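Local structure of alternansucrase (Leuconostoc mesenteroides, 6HVG) at residues T678-V683 with I743-F748; T729-I734 with N817-P822; V749-Y754 with I1045-S1050; Q908-I913 with V1006-G1011. The protein is a large multidomain enzyme of glycosyl hydrolase family 70, combining a circularly permuted TIM-type barrel with peripheral choline-binding-type repeats. All blocks are in the same frame, centred on the assembly; numbering follows the deposited sequence.

Contact 1 (T678-V683 with I743-F748); sequences TMDYTV and IPNYSF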
# COMPACT_ATOMS: atom_id res chain seq x y z
N THR A 678 14.23 -15.74 -13.93
CA THR A 678 13.35 -15.56 -12.78
C THR A 678 14.14 -15.23 -11.53
O THR A 678 15.28 -15.65 -11.38
CB THR A 678 12.51 -16.82 -12.47
OG1 THR A 678 11.65 -16.55 -11.36
CG2 THR A 678 13.40 -18.02 -12.12
N MET A 679 13.52 -14.51 -10.61
CA MET A 679 14.05 -14.39 -9.26
C MET A 679 13.77 -15.69 -8.54
O MET A 679 12.93 -16.50 -8.97
CB MET A 679 13.41 -13.24 -8.50
CG MET A 679 12.16 -13.61 -7.71
SD MET A 679 11.16 -12.25 -7.10
CE MET A 679 12.32 -11.03 -6.58
N ASP A 680 14.47 -15.88 -7.42
CA ASP A 680 14.27 -17.05 -6.57
C ASP A 680 13.93 -16.55 -5.18
O ASP A 680 14.78 -16.48 -4.30
CB ASP A 680 15.51 -17.93 -6.56
CG ASP A 680 15.35 -19.16 -5.69
OD1 ASP A 680 14.21 -19.46 -5.27
OD2 ASP A 680 16.38 -19.84 -5.42
N TYR A 681 12.65 -16.20 -4.99
CA TYR A 681 12.19 -15.68 -3.72
C TYR A 681 12.25 -16.74 -2.61
O TYR A 681 12.32 -16.38 -1.45
CB TYR A 681 10.77 -15.11 -3.83
CG TYR A 681 10.36 -14.32 -2.61
CD1 TYR A 681 11.14 -13.24 -2.18
CD2 TYR A 681 9.23 -14.66 -1.86
CE1 TYR A 681 10.79 -12.52 -1.04
CE2 TYR A 681 8.89 -13.95 -0.71
CZ TYR A 681 9.67 -12.88 -0.31
OH TYR A 681 9.36 -12.14 0.81
N THR A 682 12.25 -18.02 -2.97
CA THR A 682 12.25 -19.07 -1.96
C THR A 682 13.49 -18.97 -1.08
O THR A 682 13.40 -19.12 0.14
CB THR A 682 12.17 -20.50 -2.57
OG1 THR A 682 13.33 -20.75 -3.37
CG2 THR A 682 10.92 -20.66 -3.45
N VAL A 683 14.65 -18.67 -1.69
CA VAL A 683 15.89 -18.48 -0.93
C VAL A 683 15.93 -17.11 -0.22
O VAL A 683 16.37 -17.02 0.93
CB VAL A 683 17.17 -18.75 -1.80
CG1 VAL A 683 17.42 -17.67 -2.82
CG2 VAL A 683 18.40 -18.87 -0.93
N ILE A 743 15.86 -24.81 -12.63
CA ILE A 743 15.40 -23.56 -13.27
C ILE A 743 16.42 -22.45 -13.08
O ILE A 743 16.74 -22.09 -11.94
CB ILE A 743 14.05 -23.10 -12.73
CG1 ILE A 743 12.99 -24.17 -13.01
CG2 ILE A 743 13.67 -21.75 -13.36
CD1 ILE A 743 11.58 -23.80 -12.63
N PRO A 744 16.93 -21.88 -14.19
CA PRO A 744 17.93 -20.83 -14.03
C PRO A 744 17.35 -19.61 -13.37
O PRO A 744 16.20 -19.26 -13.65
CB PRO A 744 18.36 -20.53 -15.46
CG PRO A 744 17.25 -21.00 -16.30
CD PRO A 744 16.59 -22.13 -15.59
N ASN A 745 18.14 -18.96 -12.52
CA ASN A 745 17.63 -17.90 -11.67
C ASN A 745 18.68 -16.92 -11.13
O ASN A 745 19.84 -17.25 -11.03
CB ASN A 745 16.94 -18.52 -10.47
CG ASN A 745 17.91 -19.16 -9.50
OD1 ASN A 745 18.30 -18.57 -8.50
ND2 ASN A 745 18.32 -20.37 -9.82
N TYR A 746 18.23 -15.72 -10.75
CA TYR A 746 19.03 -14.80 -9.94
C TYR A 746 18.48 -14.75 -8.53
O TYR A 746 17.32 -15.06 -8.32
CB TYR A 746 19.08 -13.40 -10.55
CG TYR A 746 17.85 -12.54 -10.37
CD1 TYR A 746 16.75 -12.67 -11.19
CD2 TYR A 746 17.82 -11.55 -9.39
CE1 TYR A 746 15.62 -11.86 -11.04
CE2 TYR A 746 16.72 -10.74 -9.23
CZ TYR A 746 15.62 -10.88 -10.06
OH TYR A 746 14.52 -10.05 -9.90
N SER A 747 19.31 -14.42 -7.56
CA SER A 747 18.88 -14.40 -6.16
C SER A 747 19.53 -13.27 -5.42
O SER A 747 20.61 -12.84 -5.79
CB SER A 747 19.22 -15.74 -5.45
OG SER A 747 20.56 -16.12 -5.64
N PHE A 748 18.88 -12.81 -4.37
CA PHE A 748 19.40 -11.69 -3.59
C PHE A 748 19.00 -11.77 -2.14
O PHE A 748 18.10 -12.50 -1.80
CB PHE A 748 18.93 -10.37 -4.18
CG PHE A 748 17.43 -10.25 -4.30
CD1 PHE A 748 16.77 -10.67 -5.45
CD2 PHE A 748 16.69 -9.72 -3.27
CE1 PHE A 748 15.40 -10.58 -5.56
CE2 PHE A 748 15.32 -9.61 -3.38
CZ PHE A 748 14.68 -10.05 -4.53
O HOH W 1 14.51 -18.04 -15.30
O HOH W 2 15.82 -13.92 -5.05
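Met679 and Tyr746 make the close half of this contact between neighbouring barrel strands. The CA of Met679 sits over one face of the Tyr746 ring, 3.9 Å from its centroid, in a CH-pi contact, and Met679 CB lies 3.6 Å from Tyr746 CZ. From there the methionine chain bends at its last torsion (chi3 -39°), which carries Met679 CE to the edge of Phe748, in the plane of that ring and 3.3 Å from Phe748 CZ. One residue thus meets two aromatics, Tyr746 over a face through its CA and Phe748 at the edge through its methyl carbon. On the side of Thr678 and Asn745, Thr678 CG2 rests 3.4 Å from Pro744 O and also touches Asn745 CB; Val683 CG1 meets Ser747 CB. Tyr746 N gives a sound bond to Thr678 O at 3.0 Å, but the bond from Asp680 N to Tyr746 O is weak and strongly bent (121°). The looser part is water-mediated: one molecule takes the N-H of Thr678 and lies beside Pro744 O, while another links Asp680 O to Phe748 N by weak bonds. Strand 745-747 lies between 678-679 and 821-825 in the parallel barrel sheet; Asn745 and Ser747 bond to Thr820, Tyr746 OH bonds to Leu658 O, and helix 681-692 begins just after Asp680, its N-cap.

Contact 2 (T729-I734 with N817-P822); sequences TLVNRI and NKDTVP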
# COMPACT_ATOMS: atom_id res chain seq x y z
N THR A 729 12.15 -25.17 -1.97
CA THR A 729 13.08 -24.19 -2.49
C THR A 729 13.29 -24.59 -3.94
O THR A 729 13.18 -25.77 -4.30
CB THR A 729 14.40 -24.16 -1.69
OG1 THR A 729 15.04 -22.91 -1.89
CG2 THR A 729 15.36 -25.30 -2.11
N LEU A 730 13.60 -23.60 -4.78
CA LEU A 730 13.70 -23.80 -6.23
C LEU A 730 14.80 -24.75 -6.66
O LEU A 730 14.63 -25.51 -7.62
CB LEU A 730 13.92 -22.46 -6.88
CG LEU A 730 14.16 -22.44 -8.38
CD1 LEU A 730 12.92 -22.89 -9.12
CD2 LEU A 730 14.58 -21.05 -8.85
N VAL A 731 15.94 -24.70 -5.95
CA VAL A 731 17.09 -25.54 -6.26
C VAL A 731 17.55 -26.27 -5.00
O VAL A 731 17.96 -25.63 -4.03
CB VAL A 731 18.26 -24.70 -6.81
CG1 VAL A 731 19.52 -25.53 -7.01
CG2 VAL A 731 17.86 -24.02 -8.11
N ASN A 732 17.51 -27.60 -5.01
CA ASN A 732 18.02 -28.33 -3.86
C ASN A 732 19.54 -28.31 -3.86
O ASN A 732 20.18 -28.50 -4.89
CB ASN A 732 17.52 -29.77 -3.79
CG ASN A 732 17.62 -30.34 -2.37
OD1 ASN A 732 18.63 -30.93 -1.98
ND2 ASN A 732 16.59 -30.12 -1.57
N ARG A 733 20.10 -28.10 -2.67
CA ARG A 733 21.53 -27.98 -2.52
C ARG A 733 22.10 -28.91 -1.44
O ARG A 733 23.25 -28.77 -1.03
CB ARG A 733 21.85 -26.53 -2.19
CG ARG A 733 21.62 -25.60 -3.37
CD ARG A 733 21.98 -24.17 -3.04
NE ARG A 733 21.79 -23.29 -4.19
CZ ARG A 733 20.66 -22.65 -4.48
NH1 ARG A 733 19.58 -22.77 -3.73
NH2 ARG A 733 20.60 -21.89 -5.56
N ILE A 734 21.31 -29.90 -1.03
CA ILE A 734 21.77 -30.87 -0.03
C ILE A 734 22.91 -31.69 -0.60
O ILE A 734 23.94 -31.84 0.05
CB ILE A 734 20.63 -31.81 0.39
CG1 ILE A 734 19.60 -31.03 1.23
CG2 ILE A 734 21.17 -33.01 1.16
CD1 ILE A 734 18.31 -31.78 1.51
N ASN A 817 26.40 -20.38 -3.27
CA ASN A 817 25.39 -21.30 -3.81
C ASN A 817 25.60 -21.63 -5.28
O ASN A 817 25.77 -20.74 -6.13
CB ASN A 817 23.97 -20.72 -3.63
CG ASN A 817 23.34 -21.06 -2.27
OD1 ASN A 817 23.83 -21.89 -1.53
ND2 ASN A 817 22.23 -20.38 -1.95
N LYS A 818 25.54 -22.93 -5.58
CA LYS A 818 25.51 -23.41 -6.95
C LYS A 818 24.13 -23.16 -7.60
O LYS A 818 23.10 -23.04 -6.92
CB LYS A 818 25.82 -24.91 -6.96
CG LYS A 818 25.96 -25.54 -8.34
CD LYS A 818 26.38 -27.00 -8.23
CE LYS A 818 25.96 -27.81 -9.44
NZ LYS A 818 26.56 -27.32 -10.71
N ASP A 819 24.12 -23.06 -8.92
CA ASP A 819 22.91 -22.88 -9.72
C ASP A 819 22.12 -21.62 -9.32
O ASP A 819 20.95 -21.69 -8.96
CB ASP A 819 22.02 -24.14 -9.64
CG ASP A 819 22.57 -25.31 -10.44
OD1 ASP A 819 23.09 -25.09 -11.56
OD2 ASP A 819 22.46 -26.47 -9.97
N THR A 820 22.79 -20.48 -9.39
CA THR A 820 22.15 -19.18 -9.28
C THR A 820 23.09 -18.10 -9.84
O THR A 820 24.31 -18.27 -9.79
CB THR A 820 21.79 -18.82 -7.81
OG1 THR A 820 20.85 -17.73 -7.78
CG2 THR A 820 23.00 -18.41 -7.01
N VAL A 821 22.52 -17.01 -10.34
CA VAL A 821 23.28 -15.79 -10.54
C VAL A 821 23.01 -14.87 -9.36
O VAL A 821 21.93 -14.29 -9.26
CB VAL A 821 22.86 -15.06 -11.82
CG1 VAL A 821 23.62 -13.73 -11.92
CG2 VAL A 821 23.07 -15.91 -13.07
N PRO A 822 23.95 -14.74 -8.43
CA PRO A 822 23.66 -13.87 -7.29
C PRO A 822 23.60 -12.39 -7.67
O PRO A 822 24.25 -11.98 -8.62
CB PRO A 822 24.82 -14.13 -6.34
CG PRO A 822 25.91 -14.61 -7.21
CD PRO A 822 25.25 -15.41 -8.30
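Arg733 carries this contact by reaching over to the backbone of Lys818, where the loop leading into strand 735-736 meets the loop that enters strand 821-825 of the circularly permuted (beta/alpha)8 barrel of family 70. Since strand 735-736 belongs to the separate antiparallel sheet, the arginine ties that sheet's approach to the foot of a barrel strand.

Hydrogen bonding comes from two nitrogens of one guanidinium. NE, at 3.0 Å, and NH2, at 3.1 Å, both donate to Lys818 O in a side-on grip, with the carbonyl oxygen tilted 17° from the guanidinium plane. An arginine chain extended from CG to NE delivers the group to this carbonyl, and the paired hydrogen bonds restrict its rotation.

Both faces of the same group are covered, one by stacking, the other by an aliphatic carbon. The amide of Asn817 lies over one face, nearly parallel to it, with ND2 3.6 Å from the plane and offset toward the rim; Val731 CB, from the arginine's own loop, takes the opposite face. Asn817 OD1 has a partner of its own in Gln862 NE2, which would help to hold the amide in this orientation.

Apolar contact is slight, chiefly Val731 CG1 against Asp819 CB at 3.9 Å. Arg733 and Asp819 form no salt bridge, Arg733 NH2 standing 6.6 Å from Asp819 OD2; the Asp819 carboxylate is hydrogen-bonded to Ser1036 and Asn736. The arginine's loop is itself shaped by an Asx turn, in which Asn732 OD1 accepts from Ile734 N at 3.0 Å, the donor standing 47° above the carbonyl plane.

Contact 3 (V749-Y754 with I1045-S1050); sequences VRAHDY and IYEGFS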
# COMPACT_ATOMS: atom_id res chain seq x y z
N VAL A 749 19.69 -11.00 -1.31
CA VAL A 749 19.35 -10.84 0.10
C VAL A 749 18.49 -9.60 0.29
O VAL A 749 17.51 -9.63 1.01
CB VAL A 749 20.61 -10.71 0.96
CG1 VAL A 749 20.25 -10.55 2.43
CG2 VAL A 749 21.50 -11.95 0.77
N ARG A 750 18.86 -8.51 -0.37
CA ARG A 750 18.08 -7.27 -0.33
C ARG A 750 18.04 -6.65 -1.70
O ARG A 750 18.82 -7.01 -2.57
CB ARG A 750 18.66 -6.25 0.67
CG ARG A 750 18.62 -6.73 2.11
CD ARG A 750 18.49 -5.59 3.10
NE ARG A 750 19.65 -4.70 3.04
CZ ARG A 750 19.61 -3.39 2.86
NH1 ARG A 750 18.47 -2.73 2.72
NH2 ARG A 750 20.75 -2.72 2.82
N ALA A 751 17.12 -5.71 -1.89
CA ALA A 751 16.99 -5.00 -3.15
C ALA A 751 16.61 -3.55 -2.92
O ALA A 751 16.27 -3.16 -1.81
CB ALA A 751 15.98 -5.71 -4.03
N HIS A 752 16.64 -2.75 -3.98
CA HIS A 752 16.27 -1.34 -3.91
C HIS A 752 14.82 -1.24 -3.41
O HIS A 752 14.45 -0.25 -2.79
CB HIS A 752 16.41 -0.66 -5.29
CG HIS A 752 15.31 -1.01 -6.27
ND1 HIS A 752 15.36 -2.11 -7.10
CD2 HIS A 752 14.13 -0.39 -6.55
CE1 HIS A 752 14.27 -2.16 -7.84
NE2 HIS A 752 13.50 -1.13 -7.52
N ASP A 753 14.05 -2.29 -3.68
CA ASP A 753 12.65 -2.38 -3.29
C ASP A 753 12.37 -3.57 -2.36
O ASP A 753 11.23 -3.99 -2.23
CB ASP A 753 11.77 -2.49 -4.54
CG ASP A 753 12.05 -3.75 -5.38
OD1 ASP A 753 13.00 -4.50 -5.08
OD2 ASP A 753 11.30 -3.99 -6.35
N TYR A 754 13.40 -4.10 -1.71
CA TYR A 754 13.17 -5.16 -0.74
C TYR A 754 14.04 -4.94 0.48
O TYR A 754 15.24 -4.82 0.35
CB TYR A 754 13.39 -6.54 -1.36
CG TYR A 754 13.07 -7.67 -0.42
CD1 TYR A 754 11.79 -8.19 -0.32
CD2 TYR A 754 14.04 -8.20 0.40
CE1 TYR A 754 11.49 -9.22 0.56
CE2 TYR A 754 13.76 -9.23 1.28
CZ TYR A 754 12.49 -9.73 1.36
OH TYR A 754 12.28 -10.75 2.26
N ILE A 1045 25.46 -10.12 -10.71
CA ILE A 1045 24.82 -8.85 -11.03
C ILE A 1045 24.98 -7.91 -9.86
O ILE A 1045 24.87 -8.33 -8.71
CB ILE A 1045 23.32 -9.02 -11.29
CG1 ILE A 1045 23.08 -10.03 -12.41
CG2 ILE A 1045 22.69 -7.69 -11.69
CD1 ILE A 1045 21.65 -10.48 -12.51
N TYR A 1046 25.25 -6.65 -10.14
CA TYR A 1046 25.31 -5.66 -9.10
C TYR A 1046 24.18 -4.70 -9.34
O TYR A 1046 24.12 -4.05 -10.39
CB TYR A 1046 26.64 -4.93 -9.15
CG TYR A 1046 26.83 -3.83 -8.14
CD1 TYR A 1046 26.96 -4.11 -6.80
CD2 TYR A 1046 26.93 -2.51 -8.54
CE1 TYR A 1046 27.16 -3.11 -5.87
CE2 TYR A 1046 27.15 -1.50 -7.62
CZ TYR A 1046 27.26 -1.81 -6.28
OH TYR A 1046 27.47 -0.80 -5.38
N GLU A 1047 23.26 -4.65 -8.38
CA GLU A 1047 22.17 -3.69 -8.43
C GLU A 1047 22.71 -2.44 -7.80
O GLU A 1047 22.80 -2.36 -6.57
CB GLU A 1047 21.03 -4.25 -7.63
CG GLU A 1047 19.78 -3.40 -7.70
CD GLU A 1047 18.77 -3.85 -6.67
OE1 GLU A 1047 19.19 -4.39 -5.64
OE2 GLU A 1047 17.56 -3.68 -6.91
N GLY A 1048 23.08 -1.47 -8.63
CA GLY A 1048 23.96 -0.38 -8.19
C GLY A 1048 23.29 0.99 -8.00
O GLY A 1048 23.70 1.95 -8.62
N PHE A 1049 22.25 1.05 -7.19
CA PHE A 1049 21.60 2.28 -6.88
C PHE A 1049 20.72 1.99 -5.72
O PHE A 1049 20.42 0.85 -5.41
CB PHE A 1049 20.76 2.78 -8.06
CG PHE A 1049 19.54 1.97 -8.33
CD1 PHE A 1049 19.63 0.78 -9.05
CD2 PHE A 1049 18.29 2.40 -7.88
CE1 PHE A 1049 18.50 0.02 -9.29
CE2 PHE A 1049 17.18 1.66 -8.16
CZ PHE A 1049 17.27 0.47 -8.85
N SER A 1050 20.30 3.05 -5.07
CA SER A 1050 19.32 3.00 -3.99
C SER A 1050 18.28 4.06 -4.27
O SER A 1050 18.62 5.15 -4.74
CB SER A 1050 20.02 3.29 -2.70
OG SER A 1050 19.12 3.76 -1.72
O HOH W 3 19.71 -7.33 -5.09
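His752 gives two hydrogen bonds to one oxygen of Glu1047. ND1 reaches OE2 at 2.7 Å, with the acceptor lying in the plane of the imidazole, and the backbone N of the same residue reaches it at 3.2 Å along an almost straight line. Both donors come from the same face of the carboxylate, whose plane stands 78° from the ring. The conformations are complementary: CG of His752 lies between its backbone N and carbonyl carbon (chi1 76°), folding the imidazole so that ND1 and the main-chain N-H converge, while Glu1047 has CG anti to its backbone N (chi1 -175°) and stays extended to bring the carboxylate across. The loop 749-754 follows barrel strand 745-747, and Glu1047 lies toward the C-terminal part of strand 1045-1047; both therefore belong to the C-terminal rim of the barrel, the side on which TIM-type barrels carry their active sites. A type I turn from Ala751 to Tyr754 presents the histidine there. Phe1049, its CG likewise between backbone N and carbonyl carbon, brings CZ over one face of the imidazole, 3.5 Å above the plane and offset toward the rim, with the two rings oblique; Asp753 CG lies over the opposite face, and Tyr1110 also meets the ring. The second carboxylate oxygen, OE1, is bridged by a water that donates to it at 3.0 Å and to Arg750 O at 2.7 Å. Arg750 turns its guanidinium to salt bridges with Asp828 and Glu832.

Contact 4 (Q908-I913 with V1006-G1011); sequences QGIGVI and VWVPVG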
# COMPACT_ATOMS: atom_id res chain seq x y z
N GLN A 908 40.91 -25.06 -5.25
CA GLN A 908 39.60 -24.41 -5.35
C GLN A 908 38.67 -25.04 -4.27
O GLN A 908 39.12 -25.88 -3.48
CB GLN A 908 39.02 -24.59 -6.75
CG GLN A 908 39.75 -23.81 -7.81
CD GLN A 908 39.22 -24.04 -9.21
OE1 GLN A 908 38.29 -24.80 -9.43
NE2 GLN A 908 39.80 -23.33 -10.16
N GLY A 909 37.41 -24.63 -4.26
CA GLY A 909 36.45 -25.07 -3.28
C GLY A 909 36.44 -24.16 -2.07
O GLY A 909 37.38 -23.40 -1.84
N ILE A 910 35.37 -24.22 -1.29
CA ILE A 910 35.18 -23.34 -0.15
C ILE A 910 34.29 -24.01 0.90
O ILE A 910 33.49 -24.88 0.56
CB ILE A 910 34.57 -22.00 -0.62
CG1 ILE A 910 34.59 -20.95 0.49
CG2 ILE A 910 33.14 -22.18 -1.09
CD1 ILE A 910 34.35 -19.52 -0.00
N GLY A 911 34.45 -23.62 2.17
CA GLY A 911 33.65 -24.16 3.26
C GLY A 911 32.99 -23.04 4.03
O GLY A 911 33.66 -22.09 4.45
N VAL A 912 31.67 -23.12 4.19
CA VAL A 912 30.92 -22.09 4.91
C VAL A 912 30.12 -22.70 6.06
O VAL A 912 29.41 -23.69 5.88
CB VAL A 912 29.98 -21.34 3.98
CG1 VAL A 912 29.24 -20.23 4.73
CG2 VAL A 912 30.77 -20.76 2.83
N ILE A 913 30.30 -22.11 7.25
CA ILE A 913 29.57 -22.47 8.45
C ILE A 913 28.82 -21.23 8.93
O ILE A 913 29.43 -20.17 9.10
CB ILE A 913 30.53 -22.93 9.56
CG1 ILE A 913 31.44 -24.05 9.04
CG2 ILE A 913 29.73 -23.41 10.77
CD1 ILE A 913 32.59 -24.35 9.96
N VAL A 1006 34.28 -19.11 7.32
CA VAL A 1006 34.53 -19.51 5.95
C VAL A 1006 35.99 -19.91 5.80
O VAL A 1006 36.89 -19.20 6.25
CB VAL A 1006 34.21 -18.39 4.95
CG1 VAL A 1006 34.34 -18.92 3.52
CG2 VAL A 1006 32.81 -17.86 5.17
N TRP A 1007 36.22 -21.06 5.15
CA TRP A 1007 37.54 -21.62 5.00
C TRP A 1007 37.85 -21.92 3.53
O TRP A 1007 36.98 -22.40 2.76
CB TRP A 1007 37.66 -22.88 5.84
CG TRP A 1007 37.63 -22.59 7.30
CD1 TRP A 1007 36.54 -22.35 8.05
CD2 TRP A 1007 38.75 -22.52 8.18
NE1 TRP A 1007 36.90 -22.13 9.36
CE2 TRP A 1007 38.26 -22.23 9.45
CE3 TRP A 1007 40.12 -22.67 8.00
CZ2 TRP A 1007 39.09 -22.08 10.55
CZ3 TRP A 1007 40.95 -22.52 9.10
CH2 TRP A 1007 40.43 -22.23 10.35
N VAL A 1008 39.08 -21.66 3.14
CA VAL A 1008 39.52 -21.88 1.78
C VAL A 1008 40.84 -22.64 1.80
O VAL A 1008 41.59 -22.57 2.77
CB VAL A 1008 39.67 -20.53 1.01
CG1 VAL A 1008 38.34 -19.78 0.95
CG2 VAL A 1008 40.75 -19.64 1.63
N PRO A 1009 41.14 -23.36 0.71
CA PRO A 1009 42.42 -24.04 0.66
C PRO A 1009 43.59 -23.08 0.52
O PRO A 1009 43.51 -22.15 -0.29
CB PRO A 1009 42.32 -24.93 -0.60
CG PRO A 1009 41.02 -24.67 -1.23
CD PRO A 1009 40.32 -23.59 -0.49
N VAL A 1010 44.67 -23.34 1.27
CA VAL A 1010 45.89 -22.58 1.11
C VAL A 1010 46.55 -22.98 -0.18
O VAL A 1010 46.33 -24.07 -0.67
CB VAL A 1010 46.91 -22.80 2.26
CG1 VAL A 1010 46.25 -22.66 3.61
CG2 VAL A 1010 47.61 -24.14 2.14
N GLY A 1011 47.39 -22.08 -0.69
CA GLY A 1011 48.15 -22.31 -1.92
C GLY A 1011 47.46 -21.83 -3.18
O GLY A 1011 47.85 -22.21 -4.28
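Trp1007 and Gly911 face each other across two antiparallel strands, and the flat groups that bind them are their peptides. Each carbonyl receives the other residue's N-H in its own plane: Gly911 N to Trp1007 O at 2.9 Å, Trp1007 N to Gly911 O at 2.8 Å. The indole of Trp1007 lies on the face where Gly911, its partner, has no side chain, and meets Phe974 and Phe980 edge-to-face. Pro1009 packs on the partner backbone, Pro1009 CG lying 3.2 Å from Gln908 O. Pro1009 CD is likewise 3.2 Å from Gly909 O.

The other face of the sheet is aliphatic. Val912 and Val1006, a non-hydrogen-bonded pair, lie side by side and point the same way, Val912 CG2 to Val1006 CG1 at 4.1 Å. Ile910, with CG1 anti to its backbone N (chi1 -170°), extends its CD1 to within 3.6 Å of Val1006 CG1, while Ile910 CG1 runs alongside Val1008 CG1 at 4.0 Å. Strand 1003-1009 is flanked on its other side by 940-947, and 910-915 by 881-885, placing this pair inside the large antiparallel sheet beside the barrel.

No charged group takes part. Cohesion rests on branched aliphatic packing and one closed pair of backbone bonds, and since Pro1009 has no N-H to offer Gly909 O, the ladder cannot continue through that residue in the same pattern.

How the contacts relate
Contacts 1, 2 and 3 share the eight-stranded parallel sheet of the barrel. Contact 1 meets contact 2 where Asn745 O receives Val821 N at 2.8 Å, and contact 2 meets contact 3 where Pro822 O lies 3.1 Å from Ile1045 N, so strands 745-747, 821-825 and 1045-1047 run in succession. Contacts 1 and 3 also touch directly, Phe748 CE2 packing 4.2 Å from Tyr754 CB. Contact 4 stands apart in the antiparallel sheet, its nearest atoms about 7 Å from contact 2 and about 12 Å from contact 3, although along the chain it is nested within the loop that contact 3 closes. The calcium ion is bound by Glu575, Asp581, Asn625 and Asp1159, none of which belongs to these contacts.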